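Local coordinates for protein EDTA monooxygenase (EDTA-degrading bacterium BNC1, PDB 5DQP) that probably oxidises EDTA with molecular oxygen as an FMN-dependent monooxygenase that works together with a partner flavin reductase, at residues 76-79 against 80-84; 103-106 against 107-111. One frame throughout, in Å; residues are numbered along the deposited sequence.

Contact 1 of 2, residues 76-79 against 80-84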
loop_
_atom_site.group_PDB
_atom_site.type_symbol
_atom_site.label_atom_id
_atom_site.label_comp_id
_atom_site.label_asym_id
_atom_site.label_seq_id
_atom_site.Cartn_x
_atom_site.Cartn_y
_atom_site.Cartn_z
ATOM N N ILE A 76 2.320 2.257 -2.757
ATOM C CA ILE A 76 1.056 1.521 -2.838
ATOM C C ILE A 76 0.112 1.984 -1.730
ATOM O O ILE A 76 -1.064 2.275 -1.978
ATOM C CB ILE A 76 1.312 -0.003 -2.780
ATOM C CG1 ILE A 76 2.299 -0.436 -3.880
ATOM C CG2 ILE A 76 0.026 -0.782 -2.974
ATOM C CD1 ILE A 76 2.663 -1.953 -3.873
ATOM N N VAL A 77 0.629 2.102 -0.496
ATOM C CA VAL A 77 -0.160 2.600 0.644
ATOM C C VAL A 77 -0.646 4.027 0.394
ATOM O O VAL A 77 -1.839 4.334 0.542
ATOM C CB VAL A 77 0.683 2.505 1.931
ATOM C CG1 VAL A 77 0.104 3.324 3.079
ATOM C CG2 VAL A 77 0.886 1.048 2.317
ATOM N N LEU A 78 0.271 4.925 0.005
ATOM C CA LEU A 78 -0.123 6.304 -0.296
ATOM C C LEU A 78 -1.184 6.350 -1.400
ATOM O O LEU A 78 -2.195 7.047 -1.270
ATOM C CB LEU A 78 1.120 7.141 -0.669
ATOM C CG LEU A 78 1.020 8.658 -0.788
ATOM C CD1 LEU A 78 0.222 9.257 0.369
ATOM C CD2 LEU A 78 2.423 9.308 -0.908
ATOM N N ALA A 79 -0.984 5.614 -2.499
ATOM C CA ALA A 79 -1.977 5.665 -3.571
ATOM C C ALA A 79 -3.343 5.125 -3.122
ATOM O O ALA A 79 -4.389 5.591 -3.598
ATOM C CB ALA A 79 -1.467 4.892 -4.782
ATOM N N ALA A 80 -3.358 4.146 -2.217
ATOM C CA ALA A 80 -4.629 3.661 -1.673
ATOM C C ALA A 80 -5.339 4.733 -0.853
ATOM O O ALA A 80 -6.564 4.868 -0.931
ATOM C CB ALA A 80 -4.393 2.411 -0.817
ATOM N N ALA A 81 -4.596 5.481 -0.030
ATOM C CA ALA A 81 -5.228 6.504 0.809
ATOM C C ALA A 81 -5.697 7.679 -0.032
ATOM O O ALA A 81 -6.827 8.157 0.127
ATOM C CB ALA A 81 -4.257 6.985 1.891
ATOM N N ILE A 82 -4.856 8.136 -0.956
ATOM C CA ILE A 82 -5.260 9.204 -1.870
ATOM C C ILE A 82 -6.551 8.843 -2.599
ATOM O O ILE A 82 -7.521 9.610 -2.595
ATOM C CB ILE A 82 -4.146 9.507 -2.888
ATOM C CG1 ILE A 82 -2.889 10.047 -2.189
ATOM C CG2 ILE A 82 -4.686 10.512 -3.928
ATOM C CD1 ILE A 82 -1.688 10.354 -3.193
ATOM N N THR A 83 -6.551 7.719 -3.322
ATOM C CA THR A 83 -7.714 7.423 -4.156
ATOM C C THR A 83 -8.915 6.976 -3.340
ATOM O O THR A 83 -10.046 7.080 -3.831
ATOM C CB THR A 83 -7.390 6.386 -5.239
ATOM O OG1 THR A 83 -6.997 5.147 -4.639
ATOM C CG2 THR A 83 -6.258 6.927 -6.164
ATOM N N GLY A 84 -8.712 6.530 -2.097
ATOM C CA GLY A 84 -9.849 6.372 -1.206
ATOM C C GLY A 84 -10.620 7.662 -1.022
ATOM O O GLY A 84 -11.821 7.635 -0.758
#

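Contact 2 of 2, residues 103-106 against 107-111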
loop_
_atom_site.group_PDB
_atom_site.type_symbol
_atom_site.label_atom_id
_atom_site.label_comp_id
_atom_site.label_asym_id
_atom_site.label_seq_id
_atom_site.Cartn_x
_atom_site.Cartn_y
_atom_site.Cartn_z
ATOM N N TYR A 103 3.772 -12.647 -5.505
ATOM C CA TYR A 103 2.377 -12.852 -5.143
ATOM C C TYR A 103 1.873 -11.667 -4.335
ATOM O O TYR A 103 0.766 -11.159 -4.569
ATOM C CB TYR A 103 2.227 -14.169 -4.386
ATOM C CG TYR A 103 0.796 -14.599 -4.184
ATOM C CD1 TYR A 103 0.081 -14.163 -3.082
ATOM C CD2 TYR A 103 0.168 -15.439 -5.085
ATOM C CE1 TYR A 103 -1.217 -14.541 -2.884
ATOM C CE2 TYR A 103 -1.131 -15.821 -4.900
ATOM C CZ TYR A 103 -1.818 -15.364 -3.784
ATOM O OH TYR A 103 -3.118 -15.725 -3.535
ATOM N N THR A 104 2.706 -11.172 -3.423
ATOM C CA THR A 104 2.360 -9.976 -2.674
ATOM C C THR A 104 2.167 -8.776 -3.597
ATOM O O THR A 104 1.150 -8.079 -3.522
ATOM C CB THR A 104 3.438 -9.701 -1.638
ATOM O OG1 THR A 104 3.477 -10.805 -0.720
ATOM C CG2 THR A 104 3.103 -8.428 -0.883
ATOM N N LEU A 105 3.116 -8.531 -4.494
ATOM C CA LEU A 105 2.991 -7.375 -5.381
ATOM C C LEU A 105 1.776 -7.495 -6.298
ATOM O O LEU A 105 1.015 -6.533 -6.463
ATOM C CB LEU A 105 4.269 -7.197 -6.198
ATOM C CG LEU A 105 4.288 -5.925 -7.048
ATOM C CD1 LEU A 105 5.680 -5.430 -7.201
ATOM C CD2 LEU A 105 3.680 -6.217 -8.432
ATOM N N ALA A 106 1.581 -8.665 -6.922
ATOM C CA ALA A 106 0.406 -8.864 -7.778
ATOM C C ALA A 106 -0.880 -8.520 -7.025
ATOM O O ALA A 106 -1.772 -7.819 -7.531
ATOM C CB ALA A 106 0.363 -10.321 -8.274
ATOM N N ARG A 107 -0.967 -9.010 -5.794
ATOM C CA ARG A 107 -2.155 -8.879 -4.973
ATOM C C ARG A 107 -2.359 -7.443 -4.487
ATOM O O ARG A 107 -3.496 -6.961 -4.405
ATOM C CB ARG A 107 -2.013 -9.849 -3.810
ATOM C CG ARG A 107 -2.742 -9.473 -2.598
ATOM C CD ARG A 107 -2.559 -10.517 -1.526
ATOM N NE ARG A 107 -3.826 -10.695 -0.845
ATOM C CZ ARG A 107 -3.946 -10.936 0.450
ATOM N NH1 ARG A 107 -5.150 -11.087 0.966
ATOM N NH2 ARG A 107 -2.866 -11.022 1.222
ATOM N N GLN A 108 -1.272 -6.737 -4.182
ATOM C CA GLN A 108 -1.406 -5.378 -3.676
ATOM C C GLN A 108 -1.731 -4.386 -4.796
ATOM O O GLN A 108 -2.599 -3.525 -4.627
ATOM C CB GLN A 108 -0.138 -4.993 -2.919
ATOM C CG GLN A 108 -0.035 -5.673 -1.570
ATOM C CD GLN A 108 1.150 -5.164 -0.761
ATOM O OE1 GLN A 108 2.107 -4.642 -1.326
ATOM N NE2 GLN A 108 1.089 -5.314 0.564
ATOM N N ILE A 109 -1.093 -4.513 -5.958
ATOM C CA ILE A 109 -1.489 -3.668 -7.090
ATOM C C ILE A 109 -2.916 -3.999 -7.540
ATOM O O ILE A 109 -3.695 -3.104 -7.883
ATOM C CB ILE A 109 -0.494 -3.810 -8.257
ATOM C CG1 ILE A 109 0.933 -3.462 -7.810
ATOM C CG2 ILE A 109 -0.957 -2.981 -9.492
ATOM C CD1 ILE A 109 1.123 -2.031 -7.372
ATOM N N ALA A 110 -3.268 -5.283 -7.580
ATOM C CA ALA A 110 -4.610 -5.657 -8.028
ATOM C C ALA A 110 -5.665 -5.193 -7.040
ATOM O O ALA A 110 -6.768 -4.801 -7.441
ATOM C CB ALA A 110 -4.706 -7.170 -8.239
ATOM N N SER A 111 -5.342 -5.213 -5.746
ATOM C CA SER A 111 -6.279 -4.719 -4.749
ATOM C C SER A 111 -6.500 -3.229 -4.911
ATOM O O SER A 111 -7.636 -2.757 -4.844
ATOM C CB SER A 111 -5.780 -4.998 -3.322
ATOM O OG SER A 111 -5.543 -6.366 -3.079
#

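Contact 1 of 2, residues 76-79 against 80-84
The flat carbonyl group of Ala79 is gripped by Thr83 from both of its faces. Thr83 N rises 34° out of the carbonyl plane on one face and bonds to Ala79 O at 3.0 Å, while Thr83 OG1 comes in on the opposite face and donates to Ala79 O at 2.8 Å. With chi1 at 62°, the hydroxyl lies between the backbone N and the carbonyl carbon of its own residue, which turns it back along the helix to this oxygen and satisfies a buried polar group within the helix itself. The neighbouring carbonyl, that of Leu78, is met head-on: Ile82 N donates to Leu78 O at 2.9 Å in a nearly straight bond, with an N-H...O angle of 176°. Ile82 also lays its CG1 against the same oxygen, 3.2 Å from Leu78 O. Farther out, the two side chains pack at a slant, Leu78 CG standing 4.0 Å from Ile82 CD1. These pairs, four residues apart, illustrate how the helix of a beta-alpha-beta unit, here the one between strands 52-55 and 90-96 of the barrel-like luciferase fold, meets its neighbours. It packs on helix 35-47 through Leu78 and Ile82, which both touch Tyr38, and on strand 52-55 through Ala79, Ile82 and Thr83, which all touch Phe53. Ala80 packs on Ala80 of the second subunit, where its small side chain is consistent with a close approach of the two helices; its CB is 3.5 Å from Ile76 O. Backbone bonds from Ala80 N to Ile76 O and from Ala81 N to Val77 O complete the turn. Nearer the start of the helix, Asp74 OD1 accepts a hydrogen bond from Val77 N.

Contact 2 of 2, residues 103-106 against 107-111
Thr104 sets its methyl squarely over one face of the Gln108 amide, with Thr104 CG2 3.8 Å from Gln108 CD and almost as near to the oxygen and nitrogen on its two sides. CG2 is there because it stands anti to the backbone N of Thr104, which leaves the hydroxyl to turn off and bond with Tyr136 OH of the second subunit. The two side chains run alongside each other and point the same way. Leu105 and Ile109 make the side packed against the strands, with Leu105 CD2 3.9 Å from Ile109 CG1. Here the helix, which bridges strands 90-96 and 120-125 in a beta-alpha-beta unit of the barrel, presses on the sheet: both residues touch Trp122. Separately, Ala110 CB lies 3.1 Å from Ala106 O. Packing within the turn is slacker at Tyr103, where Arg107 CD approaches the ring obliquely and comes no nearer than 4.5 Å to Tyr103 CE1. Thr104 alone is partly exposed, and the polar ends on this side are held mainly by other partners. Tyr103 OH bonds to Pro197 O, and Arg107 NH1 makes a salt bridge to Asp57 of the second subunit, a predicted FMN-binding residue there. Gln108 NE2 reaches across as well, to Asp74 OD2 and to Gln108 OE1 of that subunit. Putting an alanine at Gln108 would probably leave Asp74 of the partner subunit without this donor and open a gap beside the Thr104 methyl. Along the backbone, Gln108 N donates to Thr104 O at 2.8 Å and Ile109 N to Leu105 O at 3.0 Å. Ser111 N and Ser111 OG approach Arg107 O from opposite faces of its carbonyl plane.

Contact 1 closes before contact 2 opens, and their centres lie about 14 Å apart on the same side of the chain's centre. One sits on helix 75-85, the other on helix 102-115; strand 90-96 follows the first helix and precedes the second, so they belong to successive beta-alpha-beta units of the parallel barrel. The helices meet directly: Ile76 CD1 is 3.7 Å from Gln108 OE1 and 3.8 Å from Ile109 CD1. Both also face the second subunit, so the same pair of neighbouring helices forms part of the helical layer round the barrel and part of the dimer interface, close to the predicted FMN-binding residues Asp57 and Thr94.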